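Long-range contacts in peptide synthetase, module 7 (Actinoplanes teichomyceticus, PDB 4TX3), which is a condensation-type domain of a nonribosomal peptide synthetase, probably the catalytically inactive X-domain that recruits cross-linking cytochrome P450 enzymes to the carrier-bound peptide: residues Ser42-Leu47 / Glu388-Glu393; Gln113-Thr118 / Thr140-Ala145; Thr206-His211 / Arg332-His337; Gly285-Arg290 / Pro359-Gly364. All coordinates share one frame; numbering follows the deposited sequence.

Contact 1 of 4, residues Ser42-Leu47 / Glu388-Glu393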
# COMPACT_ATOMS: atom_id res chain seq x y z
N SER B 42 3.04 -13.15 -16.70
CA SER B 42 4.04 -12.37 -17.42
C SER B 42 3.82 -10.87 -17.29
O SER B 42 2.72 -10.35 -17.48
CB SER B 42 4.06 -12.76 -18.90
OG SER B 42 4.79 -13.95 -19.11
N VAL B 43 4.88 -10.16 -16.96
CA VAL B 43 4.84 -8.72 -16.94
C VAL B 43 6.02 -8.23 -17.77
O VAL B 43 7.09 -8.82 -17.74
CB VAL B 43 4.90 -8.18 -15.51
CG1 VAL B 43 5.11 -6.65 -15.50
CG2 VAL B 43 3.63 -8.55 -14.77
N ALA B 44 5.79 -7.18 -18.56
CA ALA B 44 6.87 -6.52 -19.27
C ALA B 44 6.90 -5.01 -18.95
O ALA B 44 5.88 -4.34 -18.97
CB ALA B 44 6.72 -6.75 -20.77
N LEU B 45 8.08 -4.47 -18.64
CA LEU B 45 8.24 -3.04 -18.42
C LEU B 45 9.03 -2.38 -19.53
O LEU B 45 10.10 -2.87 -19.89
CB LEU B 45 8.95 -2.75 -17.11
CG LEU B 45 8.28 -3.32 -15.88
CD1 LEU B 45 9.03 -2.82 -14.68
CD2 LEU B 45 6.81 -2.93 -15.84
N ARG B 46 8.52 -1.26 -20.04
CA ARG B 46 9.29 -0.42 -20.94
C ARG B 46 10.17 0.49 -20.11
O ARG B 46 9.73 1.05 -19.10
CB ARG B 46 8.39 0.40 -21.87
CG ARG B 46 9.17 1.22 -22.89
CD ARG B 46 8.26 1.81 -23.95
NE ARG B 46 7.74 0.79 -24.84
CZ ARG B 46 8.27 0.48 -26.02
NH1 ARG B 46 9.36 1.13 -26.44
NH2 ARG B 46 7.73 -0.46 -26.78
N LEU B 47 11.43 0.63 -20.51
CA LEU B 47 12.39 1.40 -19.74
C LEU B 47 13.08 2.43 -20.66
O LEU B 47 13.80 2.05 -21.60
CB LEU B 47 13.42 0.47 -19.08
CG LEU B 47 12.92 -0.79 -18.34
CD1 LEU B 47 14.08 -1.74 -17.99
CD2 LEU B 47 12.13 -0.45 -17.09
N GLU B 388 4.46 -2.43 -20.38
CA GLU B 388 4.34 -2.81 -21.77
C GLU B 388 3.26 -3.87 -21.87
O GLU B 388 3.33 -4.91 -21.20
CB GLU B 388 5.68 -3.34 -22.28
CG GLU B 388 5.66 -3.79 -23.74
CD GLU B 388 5.82 -2.64 -24.72
OE1 GLU B 388 5.62 -2.90 -25.93
OE2 GLU B 388 6.16 -1.50 -24.30
N PRO B 389 2.24 -3.62 -22.71
CA PRO B 389 1.11 -4.56 -22.81
C PRO B 389 1.53 -5.96 -23.25
O PRO B 389 2.19 -6.11 -24.28
CB PRO B 389 0.19 -3.90 -23.85
CG PRO B 389 1.05 -2.96 -24.60
CD PRO B 389 2.13 -2.50 -23.65
N THR B 390 1.17 -6.98 -22.47
CA THR B 390 1.36 -8.37 -22.89
C THR B 390 0.03 -9.10 -22.96
O THR B 390 -1.00 -8.57 -22.54
CB THR B 390 2.31 -9.15 -21.95
OG1 THR B 390 1.98 -8.84 -20.59
CG2 THR B 390 3.76 -8.77 -22.20
N GLY B 391 0.07 -10.33 -23.48
CA GLY B 391 -1.13 -11.08 -23.79
C GLY B 391 -1.92 -11.58 -22.59
O GLY B 391 -1.43 -11.58 -21.47
N VAL B 392 -3.14 -12.03 -22.86
CA VAL B 392 -4.01 -12.60 -21.83
C VAL B 392 -3.43 -13.93 -21.33
O VAL B 392 -3.00 -14.76 -22.12
CB VAL B 392 -5.44 -12.81 -22.37
CG1 VAL B 392 -5.41 -13.59 -23.66
CG2 VAL B 392 -6.31 -13.52 -21.35
N GLU B 393 -3.43 -14.13 -20.01
CA GLU B 393 -2.84 -15.35 -19.41
C GLU B 393 -3.64 -16.61 -19.74
O GLU B 393 -4.82 -16.55 -20.05
CB GLU B 393 -2.72 -15.20 -17.89
CG GLU B 393 -2.03 -13.91 -17.41
CD GLU B 393 -0.52 -13.82 -17.75
OE1 GLU B 393 0.03 -14.71 -18.45
OE2 GLU B 393 0.12 -12.84 -17.27
O HOH W 1 3.06 -6.77 -19.32

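Contact 2 of 4, residues Gln113-Thr118 / Thr140-Ala145. With SO4 (sulfate ion), chain F.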
# COMPACT_ATOMS: atom_id res chain seq x y z
N GLN B 113 7.03 -19.96 -23.35
CA GLN B 113 7.97 -21.05 -23.21
C GLN B 113 7.74 -21.90 -21.95
O GLN B 113 7.63 -21.39 -20.84
CB GLN B 113 9.38 -20.47 -23.23
CG GLN B 113 10.48 -21.51 -23.21
CD GLN B 113 11.85 -20.87 -23.15
OE1 GLN B 113 12.07 -19.76 -23.66
NE2 GLN B 113 12.77 -21.55 -22.51
N LEU B 114 7.66 -23.21 -22.13
CA LEU B 114 7.28 -24.09 -21.03
C LEU B 114 8.42 -24.29 -20.03
O LEU B 114 9.59 -24.28 -20.42
CB LEU B 114 6.79 -25.44 -21.57
CG LEU B 114 5.54 -25.34 -22.46
CD1 LEU B 114 5.03 -26.70 -22.86
CD2 LEU B 114 4.44 -24.52 -21.77
N PHE B 115 8.08 -24.44 -18.75
CA PHE B 115 9.06 -24.78 -17.71
C PHE B 115 9.10 -26.29 -17.48
O PHE B 115 8.05 -26.94 -17.52
CB PHE B 115 8.73 -24.08 -16.37
CG PHE B 115 8.83 -22.57 -16.43
CD1 PHE B 115 7.73 -21.80 -16.82
CD2 PHE B 115 10.01 -21.92 -16.07
CE1 PHE B 115 7.81 -20.42 -16.86
CE2 PHE B 115 10.10 -20.53 -16.11
CZ PHE B 115 9.01 -19.78 -16.50
N ASP B 116 10.28 -26.84 -17.22
CA ASP B 116 10.36 -28.16 -16.57
C ASP B 116 10.74 -27.94 -15.10
O ASP B 116 11.92 -27.83 -14.75
CB ASP B 116 11.36 -29.08 -17.27
CG ASP B 116 11.66 -30.36 -16.48
OD1 ASP B 116 10.95 -30.70 -15.51
OD2 ASP B 116 12.64 -31.04 -16.84
N LEU B 117 9.71 -27.87 -14.26
CA LEU B 117 9.88 -27.54 -12.84
C LEU B 117 10.75 -28.53 -12.04
O LEU B 117 11.10 -28.25 -10.89
CB LEU B 117 8.50 -27.42 -12.18
CG LEU B 117 7.67 -26.37 -12.93
CD1 LEU B 117 6.18 -26.47 -12.64
CD2 LEU B 117 8.21 -24.99 -12.57
N THR B 118 11.12 -29.66 -12.64
CA THR B 118 12.03 -30.57 -11.95
C THR B 118 13.49 -30.12 -12.07
O THR B 118 14.32 -30.48 -11.24
CB THR B 118 11.90 -32.03 -12.46
OG1 THR B 118 12.12 -32.08 -13.87
CG2 THR B 118 10.52 -32.54 -12.19
N THR B 140 8.67 -13.53 -16.65
CA THR B 140 7.65 -14.57 -16.62
C THR B 140 7.84 -15.44 -15.38
O THR B 140 8.94 -15.94 -15.14
CB THR B 140 7.69 -15.46 -17.87
OG1 THR B 140 7.47 -14.67 -19.05
CG2 THR B 140 6.63 -16.53 -17.80
N VAL B 141 6.78 -15.62 -14.59
CA VAL B 141 6.87 -16.50 -13.43
C VAL B 141 5.83 -17.63 -13.52
O VAL B 141 4.67 -17.39 -13.85
CB VAL B 141 6.65 -15.73 -12.11
CG1 VAL B 141 6.83 -16.67 -10.95
CG2 VAL B 141 7.62 -14.54 -12.01
N HIS B 142 6.26 -18.85 -13.27
CA HIS B 142 5.31 -19.96 -13.20
C HIS B 142 4.41 -19.87 -11.96
O HIS B 142 4.87 -19.50 -10.87
CB HIS B 142 6.04 -21.30 -13.21
CG HIS B 142 5.15 -22.45 -13.52
ND1 HIS B 142 4.29 -22.99 -12.58
CD2 HIS B 142 4.93 -23.13 -14.67
CE1 HIS B 142 3.61 -23.98 -13.13
NE2 HIS B 142 3.97 -24.08 -14.40
N ARG B 143 3.14 -20.22 -12.12
CA ARG B 143 2.16 -20.12 -11.04
C ARG B 143 2.43 -21.01 -9.83
O ARG B 143 1.79 -20.82 -8.77
CB ARG B 143 0.76 -20.43 -11.57
CG ARG B 143 0.20 -19.29 -12.35
CD ARG B 143 -1.30 -19.34 -12.40
NE ARG B 143 -1.88 -18.22 -11.66
CZ ARG B 143 -2.15 -17.04 -12.22
NH1 ARG B 143 -1.86 -16.84 -13.51
NH2 ARG B 143 -2.69 -16.07 -11.50
N ILE B 144 3.37 -21.94 -9.95
CA ILE B 144 3.81 -22.71 -8.78
C ILE B 144 4.58 -21.80 -7.80
O ILE B 144 4.77 -22.15 -6.62
CB ILE B 144 4.69 -23.92 -9.18
CG1 ILE B 144 4.69 -24.99 -8.07
CG2 ILE B 144 6.12 -23.49 -9.55
CD1 ILE B 144 5.49 -26.25 -8.42
N ALA B 145 4.99 -20.63 -8.28
CA ALA B 145 5.88 -19.77 -7.51
C ALA B 145 5.28 -18.41 -7.17
O ALA B 145 5.78 -17.71 -6.29
CB ALA B 145 7.18 -19.58 -8.25
S SO4 F . 2.33 -26.04 -17.00
O1 SO4 F . 3.18 -26.45 -15.88
O2 SO4 F . 3.15 -25.88 -18.19
O3 SO4 F . 1.32 -27.07 -17.25
O4 SO4 F . 1.66 -24.77 -16.64

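Contact 3 of 4, residues Thr206-His211 / Arg332-His337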
# COMPACT_ATOMS: atom_id res chain seq x y z
N THR B 206 -15.25 -31.36 7.31
CA THR B 206 -16.65 -31.70 7.49
C THR B 206 -17.55 -30.64 6.86
O THR B 206 -18.53 -30.96 6.18
CB THR B 206 -16.97 -31.86 8.98
OG1 THR B 206 -16.28 -33.02 9.47
CG2 THR B 206 -18.47 -31.99 9.23
N PHE B 207 -17.19 -29.37 7.07
CA PHE B 207 -17.93 -28.29 6.45
C PHE B 207 -18.03 -28.42 4.93
O PHE B 207 -19.11 -28.29 4.36
CB PHE B 207 -17.32 -26.93 6.77
CG PHE B 207 -17.97 -25.82 5.99
CD1 PHE B 207 -19.16 -25.28 6.41
CD2 PHE B 207 -17.41 -25.37 4.80
CE1 PHE B 207 -19.78 -24.30 5.68
CE2 PHE B 207 -18.03 -24.38 4.06
CZ PHE B 207 -19.22 -23.84 4.50
N TRP B 208 -16.90 -28.64 4.26
CA TRP B 208 -16.91 -28.61 2.81
C TRP B 208 -17.54 -29.84 2.20
O TRP B 208 -18.24 -29.73 1.18
CB TRP B 208 -15.48 -28.41 2.26
CG TRP B 208 -15.02 -27.01 2.45
CD1 TRP B 208 -14.10 -26.56 3.35
CD2 TRP B 208 -15.49 -25.85 1.76
NE1 TRP B 208 -13.96 -25.19 3.25
CE2 TRP B 208 -14.80 -24.73 2.28
CE3 TRP B 208 -16.43 -25.64 0.74
CZ2 TRP B 208 -15.01 -23.43 1.82
CZ3 TRP B 208 -16.64 -24.35 0.28
CH2 TRP B 208 -15.94 -23.26 0.83
N ARG B 209 -17.31 -31.01 2.80
CA ARG B 209 -17.94 -32.23 2.31
C ARG B 209 -19.45 -32.07 2.38
O ARG B 209 -20.17 -32.53 1.50
CB ARG B 209 -17.50 -33.47 3.12
CG ARG B 209 -16.08 -33.93 2.87
CD ARG B 209 -15.67 -35.02 3.87
NE ARG B 209 -16.65 -36.10 3.90
CZ ARG B 209 -16.57 -37.20 3.16
NH1 ARG B 209 -15.53 -37.39 2.36
NH2 ARG B 209 -17.52 -38.13 3.24
N ASN B 210 -19.90 -31.39 3.43
CA ASN B 210 -21.32 -31.12 3.64
C ASN B 210 -21.85 -30.04 2.70
O ASN B 210 -22.85 -30.24 2.01
CB ASN B 210 -21.58 -30.73 5.10
CG ASN B 210 -21.49 -31.92 6.07
OD1 ASN B 210 -21.60 -33.08 5.66
ND2 ASN B 210 -21.32 -31.64 7.37
N HIS B 211 -21.17 -28.89 2.67
CA HIS B 211 -21.57 -27.79 1.80
C HIS B 211 -21.60 -28.23 0.33
O HIS B 211 -22.53 -27.90 -0.39
CB HIS B 211 -20.62 -26.60 2.00
CG HIS B 211 -20.95 -25.38 1.18
ND1 HIS B 211 -21.95 -24.50 1.53
CD2 HIS B 211 -20.39 -24.89 0.05
CE1 HIS B 211 -22.00 -23.52 0.64
NE2 HIS B 211 -21.07 -23.73 -0.27
N ARG B 332 -20.64 -15.91 4.22
CA ARG B 332 -20.38 -15.69 5.65
C ARG B 332 -20.02 -17.00 6.40
O ARG B 332 -19.10 -17.02 7.20
CB ARG B 332 -21.60 -15.00 6.28
CG ARG B 332 -21.91 -15.32 7.73
CD ARG B 332 -22.82 -14.23 8.29
NE ARG B 332 -22.28 -12.90 8.02
CZ ARG B 332 -22.99 -11.77 7.95
NH1 ARG B 332 -24.31 -11.80 8.11
NH2 ARG B 332 -22.38 -10.61 7.70
N GLU B 333 -20.72 -18.09 6.09
CA GLU B 333 -20.40 -19.38 6.69
C GLU B 333 -19.11 -20.00 6.11
O GLU B 333 -18.24 -20.47 6.86
CB GLU B 333 -21.58 -20.35 6.49
CG GLU B 333 -21.69 -21.45 7.54
CD GLU B 333 -22.72 -22.52 7.16
OE1 GLU B 333 -23.33 -22.41 6.07
OE2 GLU B 333 -22.91 -23.47 7.96
N ALA B 334 -18.97 -20.00 4.79
CA ALA B 334 -17.80 -20.61 4.15
C ALA B 334 -16.51 -19.86 4.49
O ALA B 334 -15.47 -20.48 4.68
CB ALA B 334 -17.98 -20.67 2.64
N ARG B 335 -16.62 -18.53 4.58
CA ARG B 335 -15.54 -17.60 4.96
C ARG B 335 -14.70 -18.08 6.14
O ARG B 335 -13.53 -17.76 6.25
CB ARG B 335 -16.14 -16.24 5.33
CG ARG B 335 -15.32 -15.04 4.94
CD ARG B 335 -15.71 -14.53 3.56
NE ARG B 335 -14.73 -13.59 3.01
CZ ARG B 335 -14.77 -13.13 1.77
NH1 ARG B 335 -15.72 -13.52 0.93
NH2 ARG B 335 -13.84 -12.28 1.34
N GLN B 336 -15.32 -18.84 7.03
CA GLN B 336 -14.68 -19.23 8.26
C GLN B 336 -13.89 -20.53 8.15
O GLN B 336 -13.21 -20.92 9.10
CB GLN B 336 -15.73 -19.35 9.35
CG GLN B 336 -16.36 -18.03 9.72
CD GLN B 336 -17.53 -18.19 10.65
OE1 GLN B 336 -18.23 -19.22 10.62
NE2 GLN B 336 -17.75 -17.20 11.52
N HIS B 337 -13.97 -21.19 7.00
CA HIS B 337 -13.34 -22.48 6.83
C HIS B 337 -12.33 -22.48 5.69
O HIS B 337 -12.36 -23.38 4.84
CB HIS B 337 -14.41 -23.54 6.60
CG HIS B 337 -15.52 -23.50 7.60
ND1 HIS B 337 -15.47 -24.19 8.80
CD2 HIS B 337 -16.71 -22.86 7.59
CE1 HIS B 337 -16.58 -23.96 9.48
NE2 HIS B 337 -17.35 -23.16 8.77
O HOH W 2 -23.08 -25.13 4.03

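Contact 4 of 4, residues Gly285-Arg290 / Pro359-Gly364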
# COMPACT_ATOMS: atom_id res chain seq x y z
N GLY B 285 -17.03 -19.68 -8.20
CA GLY B 285 -15.80 -19.55 -7.44
C GLY B 285 -15.16 -18.18 -7.61
O GLY B 285 -15.46 -17.43 -8.55
N THR B 286 -14.27 -17.87 -6.67
CA THR B 286 -13.52 -16.63 -6.69
C THR B 286 -12.13 -16.87 -6.11
O THR B 286 -11.91 -17.84 -5.39
CB THR B 286 -14.24 -15.51 -5.89
OG1 THR B 286 -13.73 -14.23 -6.29
CG2 THR B 286 -14.02 -15.70 -4.39
N THR B 287 -11.18 -15.99 -6.45
CA THR B 287 -9.84 -16.11 -5.92
C THR B 287 -9.56 -14.99 -4.91
O THR B 287 -9.57 -13.81 -5.25
CB THR B 287 -8.80 -16.09 -7.03
OG1 THR B 287 -9.06 -17.18 -7.92
CG2 THR B 287 -7.39 -16.27 -6.47
N LEU B 288 -9.36 -15.38 -3.66
CA LEU B 288 -9.00 -14.45 -2.60
C LEU B 288 -7.49 -14.24 -2.57
O LEU B 288 -6.74 -15.18 -2.83
CB LEU B 288 -9.46 -14.99 -1.25
CG LEU B 288 -10.91 -15.40 -1.09
CD1 LEU B 288 -11.14 -15.85 0.34
CD2 LEU B 288 -11.79 -14.22 -1.43
N PRO B 289 -7.05 -13.02 -2.20
CA PRO B 289 -5.62 -12.81 -1.96
C PRO B 289 -5.23 -13.44 -0.63
O PRO B 289 -6.13 -13.86 0.11
CB PRO B 289 -5.50 -11.29 -1.89
CG PRO B 289 -6.78 -10.91 -1.19
CD PRO B 289 -7.84 -11.85 -1.78
N ARG B 290 -3.93 -13.48 -0.34
CA ARG B 290 -3.44 -13.90 0.96
C ARG B 290 -4.19 -13.21 2.10
O ARG B 290 -4.62 -12.07 1.97
CB ARG B 290 -1.94 -13.61 1.06
CG ARG B 290 -1.57 -12.15 0.90
CD ARG B 290 -0.06 -11.97 0.67
NE ARG B 290 0.31 -12.19 -0.72
CZ ARG B 290 1.56 -12.18 -1.18
NH1 ARG B 290 2.58 -11.94 -0.36
NH2 ARG B 290 1.80 -12.41 -2.46
N PRO B 359 -12.00 -28.46 -11.41
CA PRO B 359 -12.86 -29.14 -10.43
C PRO B 359 -13.72 -28.18 -9.59
O PRO B 359 -13.34 -27.02 -9.43
CB PRO B 359 -11.85 -29.87 -9.55
CG PRO B 359 -10.64 -29.01 -9.62
CD PRO B 359 -10.59 -28.51 -11.01
N VAL B 360 -14.86 -28.68 -9.08
CA VAL B 360 -15.78 -27.91 -8.23
C VAL B 360 -16.47 -26.74 -8.95
O VAL B 360 -17.69 -26.65 -8.93
CB VAL B 360 -15.10 -27.35 -6.97
CG1 VAL B 360 -16.14 -26.72 -6.03
CG2 VAL B 360 -14.31 -28.42 -6.25
N TYR B 361 -15.70 -25.83 -9.55
CA TYR B 361 -16.33 -24.76 -10.33
C TYR B 361 -15.60 -24.45 -11.62
O TYR B 361 -14.39 -24.63 -11.74
CB TYR B 361 -16.47 -23.48 -9.49
CG TYR B 361 -15.18 -22.79 -9.11
CD1 TYR B 361 -14.49 -23.17 -7.97
CD2 TYR B 361 -14.68 -21.74 -9.88
CE1 TYR B 361 -13.31 -22.53 -7.61
CE2 TYR B 361 -13.50 -21.10 -9.54
CZ TYR B 361 -12.82 -21.50 -8.40
OH TYR B 361 -11.65 -20.85 -8.05
N GLN B 362 -16.37 -23.98 -12.60
CA GLN B 362 -15.87 -23.70 -13.93
C GLN B 362 -16.12 -22.23 -14.30
O GLN B 362 -15.65 -21.74 -15.34
CB GLN B 362 -16.52 -24.65 -14.95
CG GLN B 362 -16.23 -26.13 -14.71
CD GLN B 362 -17.04 -26.72 -13.57
OE1 GLN B 362 -18.24 -26.49 -13.48
NE2 GLN B 362 -16.39 -27.48 -12.70
N VAL B 363 -16.87 -21.53 -13.45
CA VAL B 363 -17.14 -20.11 -13.61
C VAL B 363 -16.56 -19.32 -12.44
O VAL B 363 -16.86 -19.62 -11.28
CB VAL B 363 -18.64 -19.81 -13.71
CG1 VAL B 363 -18.89 -18.32 -13.98
CG2 VAL B 363 -19.27 -20.68 -14.78
N GLY B 364 -15.72 -18.32 -12.74
CA GLY B 364 -15.09 -17.53 -11.70
C GLY B 364 -15.52 -16.07 -11.73
O GLY B 364 -15.84 -15.53 -12.80
O HOH W 3 -11.49 -18.50 -9.27

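Contact 1 of 4, residues Ser42-Leu47 / Glu388-Glu393
Arg46 and Glu388 approach each other obliquely, their guanidinium and carboxylate planes 48° apart, and form a salt bridge beside the strand edge. Arg46 NE donates to Glu388 OE2 at 2.8 Å, reaching the oxygen on its syn side but somewhat out of the carboxylate plane. Arg46 NH2 adds weaker bonds to both carboxylate oxygens, that to Glu388 OE1 being 3.3 Å long. Glu388 starts with CG anti to its backbone N and then bends at chi2 (82°), which turns CD toward the arginine. Next to this pair the small Ala44 lets the chains come close: its CB lies 3.9 Å from both Glu388 CB and Thr390 CG2, while Glu388 N donates to Ala44 O at 2.8 Å. A water then takes over from direct pairing, accepting from Ala44 N, donating to Glu388 O and hydrogen-bonding Thr390 OG1. At the far end Glu393 OE2 receives Ser42 N in a nearly straight bond of 3.0 Å. Here the chain leaving strand 383-388, at the margin of the N-terminal lobe's sheet, still follows strand 40-49. An alanine in place of Arg46 would probably leave the Glu388 carboxylate without its charged mate. Since Arg46 also forms salt bridges to Glu134 and Glu100, three acidic groups share one guanidinium, which would favour its positive charge and offset part of their mutual repulsion.

Contact 2 of 4, residues Gln113-Thr118 / Thr140-Ala145
Leu117 lays its CD1 methyl over one face of the His142 imidazole, 3.8 Å from the ring centroid and only 17° off the ring normal, a CH-pi contact. Phe115 meets the same ring at its edge, with CD1 3.8 Å from His142 CD2; the two ring planes stand at 90° in an oblique pairing. In return His142 CB sits over a face of the phenyl ring, toward its rim. Leu117 also reaches Ile144 tip to tip, its CD2 lying 4.0 Å from Ile144 CG2. Branched and aromatic side chains suit this buried place, since they cover the imidazole without competing for its nitrogens. His142 CG is anti to the backbone N (chi1 -165°), and the two nitrogens fix the ring's rotation. Ile144 N donates to His142 ND1 at 3.0 Å, close to the ring plane, and on the far side His142 NE2 donates to sulfate O1 at 2.9 Å. The sulfate, probably from the crystallisation liquor, is also bonded by the backbone N of Arg31 and the side chains of Arg39 and Arg233. Ala145 N bonds back to His142 O, a turn that contains Ile144, and an Asx turn from Asp116 to Thr118 shapes the chain around Leu117. By sequence, His142 probably corresponds to the first histidine of the HHxxxDG motif of condensation domains, with Arg143 where the second would stand. Farther out, Arg124 makes a cation-pi contact with Phe115, and His40 meets its ring edge-to-face. The loop 113-118 follows helix 103-112 and packs against the end of strand 134-142, which runs between strands 123-129 and 40-49, while Ile144 touches Ala26 of helix 21-28.

Contact 3 of 4, residues Thr206-His211 / Arg332-His337
Phe207 and His337 lie face on face in an offset stack, planes 8° apart and centroids separated by 4.1 Å. His337 CD2 hangs over the centre of the phenyl ring, whose opposite face is covered by His211 CB, one helical turn further on. At the phenyl edge, near its plane, sit Trp208 CD1 and the carboxylate carbon of Glu333, the latter 3.7 Å from Phe207 CE1. The imidazole of His337 is itself sandwiched, with Phe207 on one side and Gln336 CB on the other. The Trp208 indole takes Phe207 CE2 over one face and uses its edge for polar work: NE1 donates to His337 O at 2.9 Å, almost straight and in the ring plane. Phe207 CG is anti to the backbone N (chi1 173°), which points CG out from the helix; farther along the ring, CZ comes to Ala334. Ala334 is small enough for two aromatic groups to converge on it, its CB lying 3.9 Å from Phe207 CZ and 3.8 Å from Trp208 CH2. An alanine in place of Phe207 would probably open a gap between helix 200-211 and the turn after helix 320-334 and leave the His337 ring without its stacking partner. The carbonyl that Trp208 grips ends that type I turn, Ala334 to His337. Trp208 and Ala334 both rest on Phe308, and Trp208 also touches Ile345, so helix 200-211 packs on strand 306-313 and helix 345-348.

Contact 4 of 4, residues Gly285-Arg290 / Pro359-Gly364
Tyr361 spreads its ring over the backbone of Gly285. Its CB begins 4.1 Å from Gly285 N, and CG lies between the backbone N and the carbonyl carbon of its own residue (chi1 67°), which sets CG on the side of Gly285. CD2 and CE2 then pass close beneath the glycine, CD2 being 3.5 Å from Gly285 CA. That CA stands over the ring centre, 3.4 Å from the centroid and 11° off the normal, a CH-pi contact made by a backbone carbon. Glycine suits the place because a CB here would fall about 2.2 Å from Tyr361 CE2, a clash. At the tip, Tyr361 OH hydrogen-bonds a water at 2.7 Å, and the same water lies 3.1 Å from Thr287 OG1, so that the two hydroxyl groups are joined through it.

The ring thus fills the junction where strand 281-288 meets the start of strand 363-369 in the C-terminal lobe of the chloramphenicol-acetyltransferase-like condensation fold. A single bridge joins the strands there. Gly285 N donates to Val363 O at 3.1 Å, nearly along the C=O axis, and Gly364 CA comes within 3.2 Å of Gly285 O in a CA-H...O contact. Around the tyrosine, His358 meets the ring edge-to-face, and Pro307, Pro309 and Val283 touch its side chain. Beyond Pro289, Arg290 extends to a salt bridge with Asp147, which by sequence probably matches the aspartate of the HHxxxDG motif of condensation domains.

Contacts 1 and 2 belong to one sheet of the N-terminal lobe, since strands 40-49 and 134-142 are neighbours in it; they touch where Ser42 OG lies 2.8 Å from Thr140 OG1, probably a hydrogen bond. Contacts 3 and 4 serve the C-terminal lobe, their centres 15 Å apart, and meet by packing of Arg335 on Leu288. Of the pairs that span the two lobes, contacts 2 and 4 come nearest, about 7 Å between nearest atoms. Contact 2 contains His142, which binds the sulfate and probably matches the first motif histidine, and Arg290 of contact 4 reaches Asp147, the probable motif aspartate. Contacts 1 and 3 stand on opposite sides of the chain's centre, 38 Å apart between centres.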